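Local coordinates for minor capsid protein (Cafeteriavirus-dependent mavirus, PDB 6G42) that forms the pentameric penton of the virophage capsid, a single jelly-roll protein that probably occupies the fivefold vertices of the shell, at residues C[131-136]-C[142-147]; C[56-61]-C[275-280]. One frame throughout, in Å; residues are numbered along the deposited sequence.

How the interactions relate
Interaction 1 pairs neighbouring strands of one hairpin, whereas interaction 2 brings together two different sheets whose segments lie more than 200 residues apart in sequence. The hairpin at 131-136 and 142-147 is nested in the long stretch of chain between 56-61 and 275-280; the two contact centres are 36 Å apart, on opposite sides of the chain's centre. Backbone hydrogen bonds and an amide-carboxylate pair hold interaction 1, which buries 591 Å² and has a buried, largely aromatic face and a mainly polar face nearer solvent. Interaction 2 has no hydrogen bond across it: three buried apolar side chains share 122 Å² near the middle of the jelly roll. Aromatic edge-to-face packing occurs in both.

Interaction 1: C[131-136]-C[142-147]; sequences PVFSFN and FEITTT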
ATOM      1  N   PRO C 131       9.596  30.842  25.173  1.00 89.86           N
ATOM      2  CA  PRO C 131       9.026  29.749  24.371  1.00 89.72           C
ATOM      3  C   PRO C 131       9.869  28.465  24.391  1.00 86.31           C
ATOM      4  O   PRO C 131      11.098  28.531  24.499  1.00 86.29           O
ATOM      5  CB  PRO C 131       8.961  30.347  22.958  1.00 89.11           C
ATOM      6  CG  PRO C 131      10.021  31.384  22.929  1.00 88.54           C
ATOM      7  CD  PRO C 131      10.129  31.925  24.324  1.00 88.61           C
ATOM      8  N   VAL C 132       9.194  27.318  24.289  1.00 82.99           N
ATOM      9  CA  VAL C 132       9.847  25.997  24.289  1.00 81.78           C
ATOM     10  C   VAL C 132       9.707  25.311  22.923  1.00 80.09           C
ATOM     11  O   VAL C 132       8.604  24.922  22.524  1.00 83.14           O
ATOM     12  CB  VAL C 132       9.268  25.065  25.383  1.00 81.03           C
ATOM     13  CG1 VAL C 132       9.991  23.719  25.397  1.00 79.46           C
ATOM     14  CG2 VAL C 132       9.364  25.723  26.752  1.00 81.89           C
ATOM     15  N   PHE C 133      10.832  25.168  22.220  1.00 72.73           N
ATOM     16  CA  PHE C 133      10.909  24.355  21.007  1.00 67.39           C
ATOM     17  C   PHE C 133      11.225  22.916  21.427  1.00 65.67           C
ATOM     18  O   PHE C 133      12.103  22.697  22.265  1.00 66.66           O
ATOM     19  CB  PHE C 133      11.997  24.902  20.076  1.00 65.54           C
ATOM     20  CG  PHE C 133      11.984  24.300  18.693  1.00 63.13           C
ATOM     21  CD1 PHE C 133      12.712  23.156  18.411  1.00 60.89           C
ATOM     22  CD2 PHE C 133      11.252  24.888  17.672  1.00 61.73           C
ATOM     23  CE1 PHE C 133      12.703  22.598  17.141  1.00 61.38           C
ATOM     24  CE2 PHE C 133      11.240  24.337  16.396  1.00 62.77           C
ATOM     25  CZ  PHE C 133      11.968  23.188  16.130  1.00 62.75           C
ATOM     26  N   SER C 134      10.512  21.947  20.857  1.00 62.68           N
ATOM     27  CA  SER C 134      10.703  20.532  21.206  1.00 62.40           C
ATOM     28  C   SER C 134      10.330  19.588  20.065  1.00 60.61           C
ATOM     29  O   SER C 134       9.776  20.009  19.052  1.00 59.92           O
ATOM     30  CB  SER C 134       9.889  20.174  22.457  1.00 62.83           C
ATOM     31  OG  SER C 134       8.496  20.140  22.173  1.00 65.19           O
ATOM     32  N   PHE C 135      10.652  18.310  20.257  1.00 59.61           N
ATOM     33  CA  PHE C 135      10.299  17.240  19.328  1.00 59.22           C
ATOM     34  C   PHE C 135       9.331  16.276  19.996  1.00 60.54           C
ATOM     35  O   PHE C 135       9.627  15.727  21.052  1.00 60.88           O
ATOM     36  CB  PHE C 135      11.542  16.471  18.895  1.00 56.85           C
ATOM     37  CG  PHE C 135      11.257  15.349  17.931  1.00 57.20           C
ATOM     38  CD1 PHE C 135      10.813  15.619  16.638  1.00 56.77           C
ATOM     39  CD2 PHE C 135      11.432  14.017  18.312  1.00 58.39           C
ATOM     40  CE1 PHE C 135      10.551  14.586  15.749  1.00 57.43           C
ATOM     41  CE2 PHE C 135      11.173  12.979  17.426  1.00 57.19           C
ATOM     42  CZ  PHE C 135      10.733  13.264  16.141  1.00 57.62           C
ATOM     43  N   ASN C 136       8.186  16.064  19.361  1.00 62.14           N
ATOM     44  CA  ASN C 136       7.195  15.114  19.840  1.00 64.90           C
ATOM     45  C   ASN C 136       7.539  13.698  19.350  1.00 66.84           C
ATOM     46  O   ASN C 136       7.467  13.424  18.154  1.00 67.04           O
ATOM     47  CB  ASN C 136       5.815  15.544  19.341  1.00 65.14           C
ATOM     48  CG  ASN C 136       4.675  14.863  20.084  1.00 65.88           C
ATOM     49  OD1 ASN C 136       4.781  13.711  20.503  1.00 64.90           O
ATOM     50  ND2 ASN C 136       3.567  15.578  20.241  1.00 67.66           N
ATOM     51  N   PHE C 142       7.821  18.488  15.204  1.00 64.77           N
ATOM     52  CA  PHE C 142       8.332  19.455  16.170  1.00 66.08           C
ATOM     53  C   PHE C 142       7.221  20.410  16.592  1.00 68.32           C
ATOM     54  O   PHE C 142       6.364  20.776  15.778  1.00 69.42           O
ATOM     55  CB  PHE C 142       9.516  20.228  15.590  1.00 65.09           C
ATOM     56  CG  PHE C 142      10.746  19.387  15.398  1.00 63.80           C
ATOM     57  CD1 PHE C 142      10.906  18.624  14.248  1.00 62.39           C
ATOM     58  CD2 PHE C 142      11.745  19.352  16.371  1.00 63.09           C
ATOM     59  CE1 PHE C 142      12.042  17.843  14.066  1.00 62.93           C
ATOM     60  CE2 PHE C 142      12.883  18.572  16.194  1.00 62.93           C
ATOM     61  CZ  PHE C 142      13.031  17.815  15.040  1.00 62.62           C
ATOM     62  N   GLU C 143       7.250  20.802  17.867  1.00 68.69           N
ATOM     63  CA  GLU C 143       6.223  21.657  18.472  1.00 69.04           C
ATOM     64  C   GLU C 143       6.843  22.895  19.111  1.00 68.72           C
ATOM     65  O   GLU C 143       7.965  22.844  19.618  1.00 69.85           O
ATOM     66  CB  GLU C 143       5.461  20.886  19.552  1.00 68.93           C
ATOM     67  CG  GLU C 143       4.766  19.628  19.064  1.00 68.02           C
ATOM     68  CD  GLU C 143       3.970  18.950  20.160  1.00 67.79           C
ATOM     69  OE1 GLU C 143       4.517  18.736  21.260  1.00 69.12           O
ATOM     70  OE2 GLU C 143       2.795  18.608  19.918  1.00 69.40           O
ATOM     71  N   ILE C 144       6.093  23.996  19.090  1.00 69.48           N
ATOM     72  CA  ILE C 144       6.456  25.227  19.796  1.00 70.40           C
ATOM     73  C   ILE C 144       5.368  25.493  20.827  1.00 73.32           C
ATOM     74  O   ILE C 144       4.191  25.607  20.473  1.00 74.26           O
ATOM     75  CB  ILE C 144       6.598  26.428  18.832  1.00 68.75           C
ATOM     76  CG1 ILE C 144       7.804  26.226  17.908  1.00 68.87           C
ATOM     77  CG2 ILE C 144       6.776  27.736  19.596  1.00 68.24           C
ATOM     78  CD1 ILE C 144       7.737  27.019  16.621  1.00 68.84           C
ATOM     79  N   THR C 145       5.773  25.581  22.094  1.00 77.02           N
ATOM     80  CA  THR C 145       4.869  25.886  23.208  1.00 78.90           C
ATOM     81  C   THR C 145       5.082  27.331  23.660  1.00 82.49           C
ATOM     82  O   THR C 145       6.223  27.783  23.790  1.00 79.43           O
ATOM     83  CB  THR C 145       5.082  24.917  24.383  1.00 77.43           C
ATOM     84  OG1 THR C 145       4.872  23.578  23.925  1.00 74.66           O
ATOM     85  CG2 THR C 145       4.113  25.207  25.534  1.00 77.52           C
ATOM     86  N   THR C 146       3.973  28.029  23.909  1.00 87.63           N
ATOM     87  CA  THR C 146       3.973  29.474  24.175  1.00 92.33           C
ATOM     88  C   THR C 146       2.824  29.891  25.094  1.00 96.75           C
ATOM     89  O   THR C 146       1.785  29.231  25.141  1.00 94.72           O
ATOM     90  CB  THR C 146       3.853  30.288  22.864  1.00 93.74           C
ATOM     91  OG1 THR C 146       2.932  29.645  21.974  1.00 95.88           O
ATOM     92  CG2 THR C 146       5.199  30.417  22.173  1.00 94.53           C
ATOM     93  N   THR C 147       3.030  30.992  25.820  1.00104.78           N
ATOM     94  CA  THR C 147       1.970  31.642  26.608  1.00105.12           C
ATOM     95  C   THR C 147       1.271  32.705  25.763  1.00105.53           C
ATOM     96  O   THR C 147       1.806  33.153  24.742  1.00104.28           O
ATOM     97  CB  THR C 147       2.514  32.322  27.879  1.00105.27           C
ATOM     98  OG1 THR C 147       3.457  33.342  27.522  1.00107.00           O
ATOM     99  CG2 THR C 147       3.183  31.302  28.802  1.00105.14           C
TER
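Val132 and Thr145 form an antiparallel hydrogen-bonded pair, each amide giving its hydrogen to the other's carbonyl: Val132 N to Thr145 O at 3.0 Å, and Thr145 N to Val132 O at 2.9 Å. Ser134 and Glu143 repeat this exchange, with Ser134 N to Glu143 O at 3.0 Å and Glu143 N to Ser134 O at 2.9 Å. The Phe133 amide, pointing out of the pair, is taken by Asn114 OD1 of helix 106-120, and that of Phe142 by Gln190 OE1. These strands form a beta hairpin, extended by strand 187-189 beyond 142-145 into a three-stranded antiparallel sheet. On the face of Ser134, Glu143 and Thr145, the Glu143 carboxylate accepts from Asn136, ND2 to OE2 at 3.1 Å; the carboxylate oxygen lies close to the amide plane, yet is met from above its own plane, the two groups being turned 61° apart. Phe133, Phe135 and Phe142 cluster on the other face. With CG anti to the carbonyl carbon (chi1 -69°), the Phe142 ring receives Phe135 CD1 over the centre of one face, an edge-to-face pair with centroids 4.8 Å apart. Phe133 lies roughly parallel to Phe142 but slid aside, touching Phe142 CD2 through CE1 at 3.5 Å.

Interaction 2: C[56-61]-C[275-280]; sequences FHLHKI and LSFTIY
The backbones of 56-61 and 275-280 do not pair: their closest CA atoms, those of Leu58 and Phe277, are 9.7 Å apart, and no hydrogen bond crosses between the segments. Side chains bridge this separation, with Phe56, Leu58 and Phe277 all directing their CB atoms toward the opposing segment. Phe277 supplies the link from its side through one ring edge. Its CE2 stands 4.1 Å above the plane of the Phe56 ring, displaced toward the rim, and the ring planes meet at 75° with centroids 5.6 Å apart, an edge-to-face arrangement. Phe56 has its CG between the backbone N and the carbonyl carbon (chi1 69°), a rotation that turns one ring face to Phe277. The same ring atom of Phe277 is met obliquely by a methyl group: Leu58 CD2 lies 3.5 Å from Phe277 CE2. This is the interior of a jelly-roll sandwich: strand 49-62 belongs to the sheet with 8-15, 296-305 and 248-264, and strand 272-281 to the facing sheet with 33-37, 201-207 and 286-288. Leu289 touches both Leu58 and Phe277, and Leu299 of strand 296-305 also packs on Phe277. On the other side of the strand His57 points away, and both His57 and His59 reach a neighbouring subunit: His57 NE2 is hydrogen-bonded to Tyr282 OH of that subunit, and the His59 ring stacks on the same tyrosine. Lys60 NZ forms a salt bridge with Asp165 OD1, also of the neighbouring subunit.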
ATOM      1  N   PHE C  56      19.731  -7.938  -0.186  1.00 47.12           N
ATOM      2  CA  PHE C  56      20.571  -7.818   1.006  1.00 45.98           C
ATOM      3  C   PHE C  56      19.749  -7.503   2.256  1.00 45.66           C
ATOM      4  O   PHE C  56      18.576  -7.131   2.165  1.00 43.76           O
ATOM      5  CB  PHE C  56      21.745  -6.833   0.808  1.00 44.40           C
ATOM      6  CG  PHE C  56      21.353  -5.380   0.695  1.00 43.42           C
ATOM      7  CD1 PHE C  56      21.067  -4.625   1.831  1.00 43.71           C
ATOM      8  CD2 PHE C  56      21.352  -4.744  -0.541  1.00 43.82           C
ATOM      9  CE1 PHE C  56      20.732  -3.282   1.727  1.00 43.92           C
ATOM     10  CE2 PHE C  56      21.027  -3.399  -0.649  1.00 43.95           C
ATOM     11  CZ  PHE C  56      20.717  -2.665   0.485  1.00 43.56           C
ATOM     12  N   HIS C  57      20.385  -7.677   3.412  1.00 45.87           N
ATOM     13  CA  HIS C  57      19.775  -7.383   4.710  1.00 46.22           C
ATOM     14  C   HIS C  57      20.826  -6.844   5.682  1.00 46.54           C
ATOM     15  O   HIS C  57      21.781  -7.536   6.005  1.00 50.04           O
ATOM     16  CB  HIS C  57      19.102  -8.641   5.264  1.00 46.03           C
ATOM     17  CG  HIS C  57      18.166  -8.397   6.412  1.00 45.14           C
ATOM     18  ND1 HIS C  57      17.596  -7.173   6.686  1.00 45.96           N
ATOM     19  CD2 HIS C  57      17.671  -9.248   7.337  1.00 45.10           C
ATOM     20  CE1 HIS C  57      16.808  -7.280   7.739  1.00 44.17           C
ATOM     21  NE2 HIS C  57      16.835  -8.529   8.153  1.00 43.86           N
ATOM     22  N   LEU C  58      20.658  -5.597   6.110  1.00 45.82           N
ATOM     23  CA  LEU C  58      21.570  -4.954   7.054  1.00 45.08           C
ATOM     24  C   LEU C  58      20.902  -5.009   8.421  1.00 45.06           C
ATOM     25  O   LEU C  58      20.207  -4.078   8.838  1.00 42.87           O
ATOM     26  CB  LEU C  58      21.871  -3.507   6.631  1.00 44.91           C
ATOM     27  CG  LEU C  58      22.136  -3.270   5.138  1.00 45.89           C
ATOM     28  CD1 LEU C  58      22.397  -1.798   4.879  1.00 45.70           C
ATOM     29  CD2 LEU C  58      23.287  -4.115   4.609  1.00 46.27           C
ATOM     30  N   HIS C  59      21.099  -6.132   9.106  1.00 45.10           N
ATOM     31  CA  HIS C  59      20.355  -6.425  10.327  1.00 46.49           C
ATOM     32  C   HIS C  59      21.077  -6.011  11.597  1.00 45.67           C
ATOM     33  O   HIS C  59      22.117  -6.560  11.925  1.00 45.07           O
ATOM     34  CB  HIS C  59      20.041  -7.912  10.375  1.00 48.00           C
ATOM     35  CG  HIS C  59      19.015  -8.276  11.389  1.00 48.47           C
ATOM     36  ND1 HIS C  59      17.845  -7.569  11.548  1.00 49.00           N
ATOM     37  CD2 HIS C  59      18.977  -9.284  12.290  1.00 48.72           C
ATOM     38  CE1 HIS C  59      17.131  -8.123  12.510  1.00 50.24           C
ATOM     39  NE2 HIS C  59      17.794  -9.168  12.972  1.00 50.47           N
ATOM     40  N   LYS C  60      20.464  -5.074  12.324  1.00 46.55           N
ATOM     41  CA  LYS C  60      21.029  -4.453  13.523  1.00 48.57           C
ATOM     42  C   LYS C  60      22.300  -3.647  13.238  1.00 50.65           C
ATOM     43  O   LYS C  60      23.431  -4.066  13.532  1.00 51.12           O
ATOM     44  CB  LYS C  60      21.223  -5.459  14.655  1.00 49.89           C
ATOM     45  CG  LYS C  60      19.981  -6.290  14.881  1.00 50.65           C
ATOM     46  CD  LYS C  60      20.098  -7.159  16.107  1.00 50.40           C
ATOM     47  CE  LYS C  60      18.998  -8.197  16.103  1.00 49.69           C
ATOM     48  NZ  LYS C  60      19.000  -8.949  17.379  1.00 50.25           N
ATOM     49  N   ILE C  61      22.060  -2.476  12.656  1.00 50.36           N
ATOM     50  CA  ILE C  61      23.077  -1.458  12.409  1.00 50.80           C
ATOM     51  C   ILE C  61      22.617  -0.137  13.006  1.00 51.86           C
ATOM     52  O   ILE C  61      21.463  -0.011  13.421  1.00 50.26           O
ATOM     53  CB  ILE C  61      23.306  -1.245  10.907  1.00 51.65           C
ATOM     54  CG1 ILE C  61      22.015  -0.764  10.233  1.00 51.86           C
ATOM     55  CG2 ILE C  61      23.796  -2.535  10.269  1.00 52.05           C
ATOM     56  CD1 ILE C  61      22.251  -0.167   8.877  1.00 53.05           C
ATOM     57  N   LEU C 275      33.624  -7.178  -1.537  1.00 57.40           N
ATOM     58  CA  LEU C 275      32.415  -6.354  -1.486  1.00 56.36           C
ATOM     59  C   LEU C 275      32.448  -5.570  -0.185  1.00 57.01           C
ATOM     60  O   LEU C 275      32.800  -6.123   0.862  1.00 54.15           O
ATOM     61  CB  LEU C 275      31.147  -7.209  -1.518  1.00 55.35           C
ATOM     62  CG  LEU C 275      30.906  -8.066  -2.758  1.00 55.33           C
ATOM     63  CD1 LEU C 275      29.746  -9.017  -2.529  1.00 55.37           C
ATOM     64  CD2 LEU C 275      30.635  -7.195  -3.966  1.00 55.07           C
ATOM     65  N   SER C 276      32.080  -4.290  -0.254  1.00 55.37           N
ATOM     66  CA  SER C 276      31.910  -3.468   0.943  1.00 54.56           C
ATOM     67  C   SER C 276      30.728  -2.523   0.808  1.00 52.02           C
ATOM     68  O   SER C 276      30.380  -2.111  -0.296  1.00 51.48           O
ATOM     69  CB  SER C 276      33.190  -2.684   1.266  1.00 56.05           C
ATOM     70  OG  SER C 276      33.763  -2.139   0.100  1.00 59.44           O
ATOM     71  N   PHE C 277      30.132  -2.189   1.954  1.00 50.28           N
ATOM     72  CA  PHE C 277      28.976  -1.294   2.044  1.00 48.17           C
ATOM     73  C   PHE C 277      29.408   0.125   2.433  1.00 47.70           C
ATOM     74  O   PHE C 277      30.169   0.323   3.383  1.00 47.89           O
ATOM     75  CB  PHE C 277      27.957  -1.840   3.056  1.00 48.02           C
ATOM     76  CG  PHE C 277      27.160  -3.014   2.544  1.00 47.01           C
ATOM     77  CD1 PHE C 277      27.726  -4.289   2.481  1.00 46.28           C
ATOM     78  CD2 PHE C 277      25.846  -2.847   2.121  1.00 45.43           C
ATOM     79  CE1 PHE C 277      26.993  -5.369   2.006  1.00 46.96           C
ATOM     80  CE2 PHE C 277      25.109  -3.925   1.650  1.00 46.09           C
ATOM     81  CZ  PHE C 277      25.678  -5.186   1.593  1.00 45.85           C
ATOM     82  N   THR C 278      28.897   1.104   1.694  1.00 46.73           N
ATOM     83  CA  THR C 278      29.291   2.498   1.834  1.00 44.75           C
ATOM     84  C   THR C 278      28.048   3.375   1.846  1.00 45.58           C
ATOM     85  O   THR C 278      27.123   3.154   1.062  1.00 48.25           O
ATOM     86  CB  THR C 278      30.165   2.936   0.650  1.00 45.35           C
ATOM     87  OG1 THR C 278      31.172   1.950   0.390  1.00 44.89           O
ATOM     88  CG2 THR C 278      30.836   4.253   0.944  1.00 46.47           C
ATOM     89  N   ILE C 279      28.051   4.375   2.722  1.00 44.13           N
ATOM     90  CA  ILE C 279      26.951   5.314   2.865  1.00 45.15           C
ATOM     91  C   ILE C 279      27.360   6.622   2.195  1.00 46.87           C
ATOM     92  O   ILE C 279      28.423   7.156   2.498  1.00 49.14           O
ATOM     93  CB  ILE C 279      26.631   5.590   4.358  1.00 45.64           C
ATOM     94  CG1 ILE C 279      26.351   4.288   5.115  1.00 46.93           C
ATOM     95  CG2 ILE C 279      25.423   6.516   4.500  1.00 45.66           C
ATOM     96  CD1 ILE C 279      26.510   4.412   6.618  1.00 48.23           C
ATOM     97  N   TYR C 280      26.511   7.132   1.303  1.00 48.95           N
ATOM     98  CA  TYR C 280      26.666   8.481   0.724  1.00 49.48           C
ATOM     99  C   TYR C 280      25.706   9.449   1.397  1.00 50.03           C
ATOM    100  O   TYR C 280      24.511   9.181   1.450  1.00 51.47           O
ATOM    101  CB  TYR C 280      26.387   8.461  -0.782  1.00 48.57           C
ATOM    102  CG  TYR C 280      27.550   7.951  -1.584  1.00 48.68           C
ATOM    103  CD1 TYR C 280      27.803   6.587  -1.687  1.00 49.34           C
ATOM    104  CD2 TYR C 280      28.420   8.831  -2.218  1.00 49.07           C
ATOM    105  CE1 TYR C 280      28.885   6.111  -2.409  1.00 50.47           C
ATOM    106  CE2 TYR C 280      29.507   8.368  -2.941  1.00 50.52           C
ATOM    107  CZ  TYR C 280      29.736   7.007  -3.039  1.00 51.95           C
ATOM    108  OH  TYR C 280      30.815   6.549  -3.765  1.00 54.05           O
TER